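Local atomic coordinates of separin (Saccharomyces cerevisiae, PDB entry 5U1T), a protein that cleaves the Scc1 subunit of cohesin as a caspase-like cysteine protease at the onset of anaphase, and so lets sister chromatids separate. Residues 346-349 with 350-354; 330-333 with 334-338; 1311-1314 with 1315-1319; 1262-1265 with 1266-1270. All coordinates share one frame; numbering follows the deposited sequence.

None of the four contacts closes a loop: in each, the two segments run on within one continuous stretch of chain, and none nests in or crosses another. From the N terminus, contact 2 comes first, at the end of helix 319-336, and contact 1 follows on helix 342-357. They touch through Trp330, whose ring lies against Gln347 and Thr351; the centres of contacts 1 and 2 are about 16 Å apart. Far along the chain, contact 4 ends helix 1252-1269 and contact 3 lies on helix 1303-1320; Leu1270 packs on Leu1315 and Leu1318. The centres of contacts 3 and 4 are about 13 Å apart. By contrast, the centres of contacts 1 and 3 are about 124 Å apart, on opposite sides of the chain's centre.

Contact 1 (346-349 with 350-354); sequences RQFD and CTVIY
Cys350 N donates to Arg346 O at 3.0 Å, with an N-H...O angle of 150°, the first of the i to i+4 bonds that make 346-354 one helical run. Thr351 repeats this through its backbone N on Gln347 O and adds a side-chain bond: its OG1 gives its hydrogen to Gln347 OE1 at 2.7 Å. The hydroxyl approaches the amide oxygen from the flank, with a C=O...donor angle of 110°, and lies tilted from the carbonyl plane. Gln347 reaches it by bending at chi2, while its NE2 is bonded to Thr309, so both ends of the buried amide are used, which probably fixes its rotation. Val352 N meets Phe348 O at 2.9 Å, and its CG1 sits over one face of the Phe348 ring, 3.8 Å from the centroid and close to the ring normal, a CH-pi contact. With CG beside the carbonyl carbon (chi1 178°), the ring points on along the helix, toward the turn that carries Val352. Ile353 N makes a weak bond to Asp349 O at 3.2 Å. Asp349 OD1 forms a salt bridge with Arg390. Helix 342-357 of the helical domain is thus packed by helices 298-313 and 319-336 through Gln347 and Thr351, and by helices 365-384 and 388-404 through Phe348, with Asp349 and Ile353 on the side facing the other protein chain.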
loop_
_atom_site.group_PDB
_atom_site.type_symbol
_atom_site.label_atom_id
_atom_site.label_comp_id
_atom_site.label_asym_id
_atom_site.label_seq_id
_atom_site.Cartn_x
_atom_site.Cartn_y
_atom_site.Cartn_z
ATOM N N ARG A 346 33.723 -28.171 46.130
ATOM C CA ARG A 346 33.876 -29.396 45.350
ATOM C C ARG A 346 32.854 -30.431 45.816
ATOM O O ARG A 346 32.217 -31.100 45.002
ATOM C CB ARG A 346 35.300 -29.972 45.467
ATOM C CG ARG A 346 36.397 -29.204 44.714
ATOM C CD ARG A 346 35.925 -28.675 43.362
ATOM N NE ARG A 346 35.552 -27.261 43.424
ATOM C CZ ARG A 346 34.927 -26.611 42.445
ATOM N NH1 ARG A 346 34.595 -27.253 41.331
ATOM N NH2 ARG A 346 34.626 -25.325 42.584
ATOM N N GLN A 347 32.701 -30.560 47.129
ATOM C CA GLN A 347 31.789 -31.555 47.676
ATOM C C GLN A 347 30.359 -31.158 47.347
ATOM O O GLN A 347 29.541 -32.012 46.992
ATOM C CB GLN A 347 31.978 -31.712 49.187
ATOM C CG GLN A 347 31.903 -33.165 49.677
ATOM C CD GLN A 347 30.508 -33.777 49.557
ATOM O OE1 GLN A 347 29.527 -33.220 50.051
ATOM N NE2 GLN A 347 30.421 -34.933 48.902
ATOM N N PHE A 348 30.070 -29.861 47.451
ATOM C CA PHE A 348 28.745 -29.343 47.135
ATOM C C PHE A 348 28.388 -29.725 45.718
ATOM O O PHE A 348 27.443 -30.484 45.492
ATOM C CB PHE A 348 28.689 -27.824 47.299
ATOM C CG PHE A 348 27.348 -27.216 46.943
ATOM C CD1 PHE A 348 27.068 -26.820 45.646
ATOM C CD2 PHE A 348 26.379 -27.019 47.912
ATOM C CE1 PHE A 348 25.844 -26.252 45.324
ATOM C CE2 PHE A 348 25.158 -26.450 47.587
ATOM C CZ PHE A 348 24.894 -26.068 46.292
ATOM N N ASP A 349 29.162 -29.193 44.774
ATOM C CA ASP A 349 28.989 -29.485 43.358
ATOM C C ASP A 349 28.781 -30.977 43.144
ATOM O O ASP A 349 27.908 -31.388 42.396
ATOM C CB ASP A 349 30.195 -28.987 42.566
ATOM C CG ASP A 349 30.247 -27.479 42.487
ATOM O OD1 ASP A 349 29.468 -26.825 43.217
ATOM O OD2 ASP A 349 31.064 -26.953 41.701
ATOM N N CYS A 350 29.551 -31.784 43.856
ATOM C CA CYS A 350 29.417 -33.225 43.755
ATOM C C CYS A 350 28.119 -33.744 44.378
ATOM O O CYS A 350 27.431 -34.574 43.784
ATOM C CB CYS A 350 30.615 -33.901 44.408
ATOM S SG CYS A 350 30.677 -35.659 44.104
ATOM N N THR A 351 27.790 -33.255 45.571
ATOM C CA THR A 351 26.596 -33.712 46.279
ATOM C C THR A 351 25.351 -33.409 45.466
ATOM O O THR A 351 24.387 -34.177 45.495
ATOM C CB THR A 351 26.479 -33.076 47.694
ATOM O OG1 THR A 351 27.359 -33.758 48.595
ATOM C CG2 THR A 351 25.065 -33.187 48.249
ATOM N N VAL A 352 25.386 -32.312 44.711
ATOM C CA VAL A 352 24.224 -31.900 43.934
ATOM C C VAL A 352 24.176 -32.601 42.581
ATOM O O VAL A 352 23.141 -32.605 41.915
ATOM C CB VAL A 352 24.182 -30.364 43.712
ATOM C CG1 VAL A 352 24.532 -29.628 44.995
ATOM C CG2 VAL A 352 25.100 -29.941 42.581
ATOM N N ILE A 353 25.292 -33.184 42.161
ATOM C CA ILE A 353 25.275 -33.993 40.949
ATOM C C ILE A 353 24.712 -35.353 41.343
ATOM O O ILE A 353 23.954 -35.968 40.593
ATOM C CB ILE A 353 26.680 -34.130 40.293
ATOM C CG1 ILE A 353 26.876 -33.112 39.162
ATOM C CG2 ILE A 353 26.853 -35.497 39.677
ATOM C CD1 ILE A 353 26.855 -31.663 39.578
ATOM N N TYR A 354 25.060 -35.799 42.545
ATOM C CA TYR A 354 24.560 -37.068 43.071
ATOM C C TYR A 354 23.042 -37.089 43.189
ATOM O O TYR A 354 22.384 -38.034 42.745
ATOM C CB TYR A 354 25.171 -37.365 44.438
ATOM C CG TYR A 354 24.561 -38.571 45.114
ATOM C CD1 TYR A 354 24.708 -39.842 44.572
ATOM C CD2 TYR A 354 23.845 -38.443 46.298
ATOM C CE1 TYR A 354 24.156 -40.954 45.188
ATOM C CE2 TYR A 354 23.285 -39.549 46.924
ATOM C CZ TYR A 354 23.445 -40.803 46.363
ATOM O OH TYR A 354 22.898 -41.914 46.971
#

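Contact 2 (330-333 with 334-338); sequences WSTI and RLEGL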
loop_
_atom_site.group_PDB
_atom_site.type_symbol
_atom_site.label_atom_id
_atom_site.label_comp_id
_atom_site.label_asym_id
_atom_site.label_seq_id
_atom_site.Cartn_x
_atom_site.Cartn_y
_atom_site.Cartn_z
ATOM N N TRP A 330 25.380 -31.340 55.787
ATOM C CA TRP A 330 25.335 -29.976 55.283
ATOM C C TRP A 330 24.643 -29.034 56.248
ATOM O O TRP A 330 24.841 -27.819 56.183
ATOM C CB TRP A 330 24.667 -29.935 53.908
ATOM C CG TRP A 330 25.608 -30.388 52.861
ATOM C CD1 TRP A 330 25.640 -31.610 52.260
ATOM C CD2 TRP A 330 26.703 -29.643 52.323
ATOM N NE1 TRP A 330 26.678 -31.668 51.363
ATOM C CE2 TRP A 330 27.349 -30.473 51.383
ATOM C CE3 TRP A 330 27.194 -28.349 52.533
ATOM C CZ2 TRP A 330 28.467 -30.050 50.650
ATOM C CZ3 TRP A 330 28.304 -27.927 51.800
ATOM C CH2 TRP A 330 28.928 -28.778 50.875
ATOM N N SER A 331 23.849 -29.586 57.158
ATOM C CA SER A 331 23.242 -28.758 58.179
ATOM C C SER A 331 24.317 -28.309 59.159
ATOM O O SER A 331 24.293 -27.175 59.633
ATOM C CB SER A 331 22.123 -29.501 58.897
ATOM O OG SER A 331 21.239 -30.105 57.974
ATOM N N THR A 332 25.275 -29.187 59.449
ATOM C CA THR A 332 26.357 -28.820 60.360
ATOM C C THR A 332 27.275 -27.793 59.699
ATOM O O THR A 332 27.849 -26.947 60.381
ATOM C CB THR A 332 27.200 -30.043 60.816
ATOM O OG1 THR A 332 26.334 -31.096 61.249
ATOM C CG2 THR A 332 28.132 -29.665 61.971
ATOM N N ILE A 333 27.406 -27.855 58.375
ATOM C CA ILE A 333 28.256 -26.897 57.667
ATOM C C ILE A 333 27.727 -25.475 57.838
ATOM O O ILE A 333 28.490 -24.571 58.191
ATOM C CB ILE A 333 28.383 -27.224 56.164
ATOM C CG1 ILE A 333 29.109 -28.558 55.976
ATOM C CG2 ILE A 333 29.118 -26.109 55.436
ATOM C CD1 ILE A 333 29.918 -28.672 54.704
ATOM N N ARG A 334 26.428 -25.284 57.603
ATOM C CA ARG A 334 25.785 -23.992 57.837
ATOM C C ARG A 334 26.012 -23.544 59.276
ATOM O O ARG A 334 26.472 -22.423 59.521
ATOM C CB ARG A 334 24.281 -24.052 57.538
ATOM C CG ARG A 334 23.888 -23.352 56.250
ATOM C CD ARG A 334 22.406 -22.989 56.217
ATOM N NE ARG A 334 22.196 -21.541 56.233
ATOM C CZ ARG A 334 21.573 -20.884 57.206
ATOM N NH1 ARG A 334 21.083 -21.547 58.243
ATOM N NH2 ARG A 334 21.432 -19.565 57.141
ATOM N N LEU A 335 25.698 -24.441 60.213
ATOM C CA LEU A 335 25.820 -24.188 61.652
ATOM C C LEU A 335 27.185 -23.654 62.041
ATOM O O LEU A 335 27.300 -22.625 62.704
ATOM C CB LEU A 335 25.537 -25.469 62.429
ATOM C CG LEU A 335 24.051 -25.776 62.523
ATOM C CD1 LEU A 335 23.804 -27.249 62.829
ATOM C CD2 LEU A 335 23.399 -24.851 63.555
ATOM N N GLU A 336 28.212 -24.370 61.609
ATOM C CA GLU A 336 29.590 -24.015 61.897
ATOM C C GLU A 336 29.967 -22.676 61.292
ATOM O O GLU A 336 30.771 -21.939 61.858
ATOM C CB GLU A 336 30.515 -25.106 61.383
ATOM C CG GLU A 336 30.319 -26.410 62.114
ATOM C CD GLU A 336 30.921 -26.362 63.489
ATOM O OE1 GLU A 336 32.167 -26.311 63.533
ATOM O OE2 GLU A 336 30.171 -26.361 64.507
ATOM N N GLY A 337 29.377 -22.371 60.142
ATOM C CA GLY A 337 29.606 -21.104 59.483
ATOM C C GLY A 337 31.066 -20.910 59.145
ATOM O O GLY A 337 31.678 -19.922 59.536
ATOM N N LEU A 338 31.633 -21.882 58.443
ATOM C CA LEU A 338 32.974 -21.756 57.898
ATOM C C LEU A 338 32.953 -20.932 56.615
ATOM O O LEU A 338 32.009 -21.018 55.829
ATOM C CB LEU A 338 33.577 -23.130 57.603
ATOM C CG LEU A 338 34.531 -23.816 58.578
ATOM C CD1 LEU A 338 35.096 -25.060 57.917
ATOM C CD2 LEU A 338 35.662 -22.901 59.019
#
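Thr332 and Glu336 mark the close-packed side of this helix end: their side chains run alongside each other in the same direction, with Thr332 CG2 3.9 Å from Glu336 CG. Glu336 then bends at chi2 (-75°), and its two carboxylate oxygens accept the backbone N-H groups of Cys295 and Ile296, while Thr332 OG1 accepts from Leu291 N. A buried acid is thus gripped by a neighbouring loop, which would probably help it to stay ionised. Ile333 forms a second buried face, laying its CD1 over the Trp330 indole, toward the rim, and packing on helix 365-384. The partly exposed Ser331, Arg334 and Leu335 are looser. Leu335 CD1 meets little across the contact beyond Ser331 O, at 3.2 Å; Arg334 has no side-chain partner there, and its guanidinium makes salt bridges with Asp384 and Glu155. Along the backbone, Glu336 N to Thr332 O is 2.9 Å with an N-H...O angle of 167°, whereas Arg334 N to Trp330 O is straight but long and weak, at 3.3 Å. Gly337 N still reaches Ile333 O at 3.1 Å, yet its positive phi (60°) takes the chain out of the helix. Leu338 N stays 4.1 Å from Ile333 O, too far for the six-to-one bond of a Schellman motif. A five-to-one bond closed by a left-handed glycine defines the alpha-L C-cap motif.

Contact 3 (1311-1314 with 1315-1319); sequences IYFV and LDILL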
loop_
_atom_site.group_PDB
_atom_site.type_symbol
_atom_site.label_atom_id
_atom_site.label_comp_id
_atom_site.label_asym_id
_atom_site.label_seq_id
_atom_site.Cartn_x
_atom_site.Cartn_y
_atom_site.Cartn_z
ATOM N N ILE A 1311 -12.516 28.827 -58.882
ATOM C CA ILE A 1311 -11.701 29.976 -59.280
ATOM C C ILE A 1311 -10.971 30.485 -58.043
ATOM O O ILE A 1311 -9.749 30.632 -58.039
ATOM C CB ILE A 1311 -12.544 31.133 -59.905
ATOM C CG1 ILE A 1311 -13.552 30.615 -60.932
ATOM C CG2 ILE A 1311 -11.668 32.178 -60.514
ATOM C CD1 ILE A 1311 -13.028 30.418 -62.253
ATOM N N TYR A 1312 -11.743 30.722 -56.990
ATOM C CA TYR A 1312 -11.216 31.177 -55.716
ATOM C C TYR A 1312 -10.067 30.316 -55.230
ATOM O O TYR A 1312 -9.049 30.818 -54.738
ATOM C CB TYR A 1312 -12.317 31.177 -54.671
ATOM C CG TYR A 1312 -13.352 32.235 -54.903
ATOM C CD1 TYR A 1312 -13.127 33.270 -55.805
ATOM C CD2 TYR A 1312 -14.566 32.202 -54.211
ATOM C CE1 TYR A 1312 -14.077 34.243 -56.015
ATOM C CE2 TYR A 1312 -15.537 33.173 -54.409
ATOM C CZ TYR A 1312 -15.290 34.193 -55.309
ATOM O OH TYR A 1312 -16.263 35.165 -55.500
ATOM N N PHE A 1313 -10.254 29.013 -55.377
ATOM C CA PHE A 1313 -9.257 28.055 -54.982
ATOM C C PHE A 1313 -7.975 28.270 -55.774
ATOM O O PHE A 1313 -6.884 28.341 -55.198
ATOM C CB PHE A 1313 -9.788 26.631 -55.168
ATOM C CG PHE A 1313 -8.818 25.580 -54.754
ATOM C CD1 PHE A 1313 -8.346 25.539 -53.443
ATOM C CD2 PHE A 1313 -8.364 24.644 -55.660
ATOM C CE1 PHE A 1313 -7.431 24.575 -53.042
ATOM C CE2 PHE A 1313 -7.456 23.672 -55.276
ATOM C CZ PHE A 1313 -6.980 23.640 -53.961
ATOM N N VAL A 1314 -8.114 28.394 -57.096
ATOM C CA VAL A 1314 -6.954 28.560 -57.955
ATOM C C VAL A 1314 -6.283 29.932 -57.730
ATOM O O VAL A 1314 -5.058 30.020 -57.588
ATOM C CB VAL A 1314 -7.339 28.367 -59.438
ATOM C CG1 VAL A 1314 -6.111 28.450 -60.317
ATOM C CG2 VAL A 1314 -8.001 27.006 -59.611
ATOM N N LEU A 1315 -7.085 30.989 -57.675
ATOM C CA LEU A 1315 -6.571 32.300 -57.324
ATOM C C LEU A 1315 -5.808 32.250 -56.001
ATOM O O LEU A 1315 -4.748 32.857 -55.859
ATOM C CB LEU A 1315 -7.705 33.316 -57.236
ATOM C CG LEU A 1315 -8.489 33.598 -58.510
ATOM C CD1 LEU A 1315 -9.424 34.769 -58.323
ATOM C CD2 LEU A 1315 -7.548 33.845 -59.653
ATOM N N ASP A 1316 -6.343 31.507 -55.036
ATOM C CA ASP A 1316 -5.679 31.364 -53.755
ATOM C C ASP A 1316 -4.326 30.674 -53.923
ATOM O O ASP A 1316 -3.344 31.132 -53.367
ATOM C CB ASP A 1316 -6.555 30.610 -52.763
ATOM C CG ASP A 1316 -7.533 31.509 -52.038
ATOM O OD1 ASP A 1316 -7.441 32.742 -52.164
ATOM O OD2 ASP A 1316 -8.395 30.980 -51.316
ATOM N N ILE A 1317 -4.254 29.594 -54.694
ATOM C CA ILE A 1317 -2.971 28.933 -54.921
ATOM C C ILE A 1317 -1.938 29.918 -55.450
ATOM O O ILE A 1317 -0.810 29.975 -54.957
ATOM C CB ILE A 1317 -3.065 27.773 -55.924
ATOM C CG1 ILE A 1317 -4.070 26.707 -55.457
ATOM C CG2 ILE A 1317 -1.672 27.179 -56.174
ATOM C CD1 ILE A 1317 -4.115 25.446 -56.333
ATOM N N LEU A 1318 -2.321 30.710 -56.439
ATOM C CA LEU A 1318 -1.404 31.684 -56.998
ATOM C C LEU A 1318 -1.073 32.777 -55.997
ATOM O O LEU A 1318 0.064 33.226 -55.931
ATOM C CB LEU A 1318 -1.993 32.291 -58.269
ATOM C CG LEU A 1318 -2.442 31.238 -59.274
ATOM C CD1 LEU A 1318 -3.166 31.898 -60.441
ATOM C CD2 LEU A 1318 -1.248 30.423 -59.742
ATOM N N LEU A 1319 -2.060 33.205 -55.220
ATOM C CA LEU A 1319 -1.848 34.263 -54.227
ATOM C C LEU A 1319 -0.813 33.900 -53.147
ATOM O O LEU A 1319 0.081 34.706 -52.852
ATOM C CB LEU A 1319 -3.172 34.641 -53.552
ATOM C CG LEU A 1319 -3.060 35.615 -52.375
ATOM C CD1 LEU A 1319 -2.284 36.844 -52.803
ATOM C CD2 LEU A 1319 -4.427 36.002 -51.812
#
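Ile1311 and Leu1315 lie side by side, one turn apart on a largely buried alpha helix, 1303-1320, within the C50 peptidase family region. Their shared direction follows from their torsions. Leu1315 CG stands beside its own backbone N (chi1 -63°), which tips the branch back along the preceding turn until CG is 4.0 Å from Ile1311 CG2, the methyl lying beside the carbonyl carbon of Ile1311. The Ile1311 side chain also packs on Leu1335 and Leu1339 of helix 1332-1347. Round the helix, Phe1313 and Ile1317 meet at an angle instead of running parallel. The phenyl group is swung away from its backbone N (chi1 -179°) and so points along the chain toward the next turn, where Ile1317 CG1 lies over one ring face and CD1 is 3.9 Å from CE2 of Phe1313. Val1289 of helix 1287-1294 touches both residues, and Val1314 also packs on that helix, on Val1289 and Phe1293. Leu1318 folds back in the same sense as Leu1315, bringing its CG to 3.3 Å from Val1314 O. On the partly exposed side, Asp1316 CG lies 3.2 Å from Tyr1312 O; the carboxylate makes no bond there, since its oxygens and the carbonyl are all acceptors, and OD2 is hydrogen-bonded to Ser958 OG. Regular i to i+4 bonds carry the backbone, and the first of them is nearly straight: Leu1315 N meets Ile1311 O at 2.7 Å, with an N-H...O angle of 173°.

Contact 4 (1262-1265 with 1266-1270); sequences FYEI and LHQNL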
loop_
_atom_site.group_PDB
_atom_site.type_symbol
_atom_site.label_atom_id
_atom_site.label_comp_id
_atom_site.label_asym_id
_atom_site.label_seq_id
_atom_site.Cartn_x
_atom_site.Cartn_y
_atom_site.Cartn_z
ATOM N N PHE A 1262 -7.121 26.492 -70.651
ATOM C CA PHE A 1262 -7.131 26.892 -69.259
ATOM C C PHE A 1262 -6.049 27.927 -68.987
ATOM O O PHE A 1262 -6.345 29.023 -68.526
ATOM C CB PHE A 1262 -6.947 25.655 -68.363
ATOM C CG PHE A 1262 -6.760 25.976 -66.909
ATOM C CD1 PHE A 1262 -7.848 26.279 -66.107
ATOM C CD2 PHE A 1262 -5.484 25.965 -66.339
ATOM C CE1 PHE A 1262 -7.672 26.580 -64.767
ATOM C CE2 PHE A 1262 -5.295 26.271 -65.004
ATOM C CZ PHE A 1262 -6.391 26.582 -64.215
ATOM N N TYR A 1263 -4.799 27.599 -69.295
ATOM C CA TYR A 1263 -3.723 28.556 -69.060
ATOM C C TYR A 1263 -3.845 29.799 -69.931
ATOM O O TYR A 1263 -3.600 30.897 -69.452
ATOM C CB TYR A 1263 -2.354 27.907 -69.255
ATOM C CG TYR A 1263 -1.909 27.166 -68.019
ATOM C CD1 TYR A 1263 -1.573 27.849 -66.850
ATOM C CD2 TYR A 1263 -1.850 25.781 -68.008
ATOM C CE1 TYR A 1263 -1.175 27.165 -65.713
ATOM C CE2 TYR A 1263 -1.460 25.091 -66.877
ATOM C CZ TYR A 1263 -1.124 25.785 -65.735
ATOM O OH TYR A 1263 -0.736 25.067 -64.631
ATOM N N GLU A 1264 -4.235 29.645 -71.194
ATOM C CA GLU A 1264 -4.422 30.819 -72.029
ATOM C C GLU A 1264 -5.466 31.708 -71.368
ATOM O O GLU A 1264 -5.255 32.914 -71.206
ATOM C CB GLU A 1264 -4.831 30.436 -73.442
ATOM C CG GLU A 1264 -5.592 31.521 -74.234
ATOM C CD GLU A 1264 -6.478 30.899 -75.343
ATOM O OE1 GLU A 1264 -6.550 29.644 -75.417
ATOM O OE2 GLU A 1264 -7.092 31.647 -76.151
ATOM N N ILE A 1265 -6.567 31.103 -70.945
ATOM C CA ILE A 1265 -7.606 31.864 -70.265
ATOM C C ILE A 1265 -7.086 32.620 -69.021
ATOM O O ILE A 1265 -7.411 33.796 -68.834
ATOM C CB ILE A 1265 -8.780 30.955 -69.889
ATOM C CG1 ILE A 1265 -9.497 30.517 -71.166
ATOM C CG2 ILE A 1265 -9.738 31.676 -68.945
ATOM C CD1 ILE A 1265 -10.292 29.280 -71.030
ATOM N N LEU A 1266 -6.255 31.981 -68.201
ATOM C CA LEU A 1266 -5.652 32.675 -67.060
ATOM C C LEU A 1266 -4.716 33.811 -67.504
ATOM O O LEU A 1266 -4.641 34.867 -66.855
ATOM C CB LEU A 1266 -4.898 31.686 -66.165
ATOM C CG LEU A 1266 -5.747 30.690 -65.355
ATOM C CD1 LEU A 1266 -4.904 29.858 -64.366
ATOM C CD2 LEU A 1266 -6.887 31.402 -64.627
ATOM N N HIS A 1267 -4.028 33.586 -68.627
ATOM C CA HIS A 1267 -3.038 34.522 -69.154
ATOM C C HIS A 1267 -3.688 35.829 -69.552
ATOM O O HIS A 1267 -3.163 36.898 -69.273
ATOM C CB HIS A 1267 -2.302 33.917 -70.351
ATOM C CG HIS A 1267 -1.129 34.723 -70.826
ATOM N ND1 HIS A 1267 -0.292 34.296 -71.828
ATOM C CD2 HIS A 1267 -0.652 35.930 -70.430
ATOM C CE1 HIS A 1267 0.650 35.195 -72.032
ATOM N NE2 HIS A 1267 0.453 36.201 -71.206
ATOM N N GLN A 1268 -4.846 35.749 -70.185
ATOM C CA GLN A 1268 -5.447 36.946 -70.737
ATOM C C GLN A 1268 -6.379 37.649 -69.756
ATOM O O GLN A 1268 -6.774 38.787 -69.990
ATOM C CB GLN A 1268 -6.188 36.610 -72.034
ATOM C CG GLN A 1268 -7.518 35.903 -71.851
ATOM C CD GLN A 1268 -8.206 35.551 -73.192
ATOM O OE1 GLN A 1268 -8.221 34.372 -73.622
ATOM N NE2 GLN A 1268 -8.780 36.578 -73.850
ATOM N N ASN A 1269 -6.694 37.005 -68.640
ATOM C CA ASN A 1269 -7.723 37.538 -67.752
ATOM C C ASN A 1269 -7.296 37.855 -66.315
ATOM O O ASN A 1269 -8.056 38.482 -65.573
ATOM C CB ASN A 1269 -8.893 36.568 -67.728
ATOM C CG ASN A 1269 -9.636 36.551 -69.026
ATOM O OD1 ASN A 1269 -9.971 37.610 -69.564
ATOM N ND2 ASN A 1269 -9.880 35.354 -69.568
ATOM N N LEU A 1270 -6.091 37.428 -65.940
ATOM C CA LEU A 1270 -5.498 37.767 -64.641
ATOM C C LEU A 1270 -4.511 38.938 -64.744
ATOM O O LEU A 1270 -3.529 38.855 -65.467
ATOM C CB LEU A 1270 -4.779 36.554 -64.056
ATOM C CG LEU A 1270 -5.523 35.588 -63.144
ATOM C CD1 LEU A 1270 -6.954 35.420 -63.562
ATOM C CD2 LEU A 1270 -4.790 34.260 -63.147
#
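Leu1266 N and His1267 N close regular helical bonds to Phe1262 O and Tyr1263 O, at 3.0 and 2.8 Å, and Gln1268 N does the same with Glu1264 O. The bonds to Ile1265 O are weak, from Asn1269 N at 3.3 Å and from Asn1269 ND2 at 3.0 Å, but Leu1270 N still reaches Leu1266 O at 3.1 Å. The side-chain amide thus helps to occupy a carbonyl in the last turn, while ND2 also donates to Gln1338 OE1. On the buried side, Leu1266 is set at an angle across the Phe1262 ring, its CG over one face and its CD1 3.6 Å from CZ of Phe1262. The exposed side is different in kind: the Glu1264 carboxylate and the Gln1268 amide run alongside with planes 13° apart, but their nearest oxygens, Glu1264 OE2 and Gln1268 OE1, remain 3.9 Å from each other. Gln1268 CG lies between its backbone N and carbonyl carbon (chi1 75°), turning the chain back over that turn. This is the C-terminal turn of helix 1252-1269, and Leu1270 both ends it and N-caps helix 1271-1275, a tight helix-to-helix junction. Helix 1287-1294 takes Phe1262 and Tyr1263 against Ile1290, and helix 1332-1347 flanks Ile1265 and Asn1269.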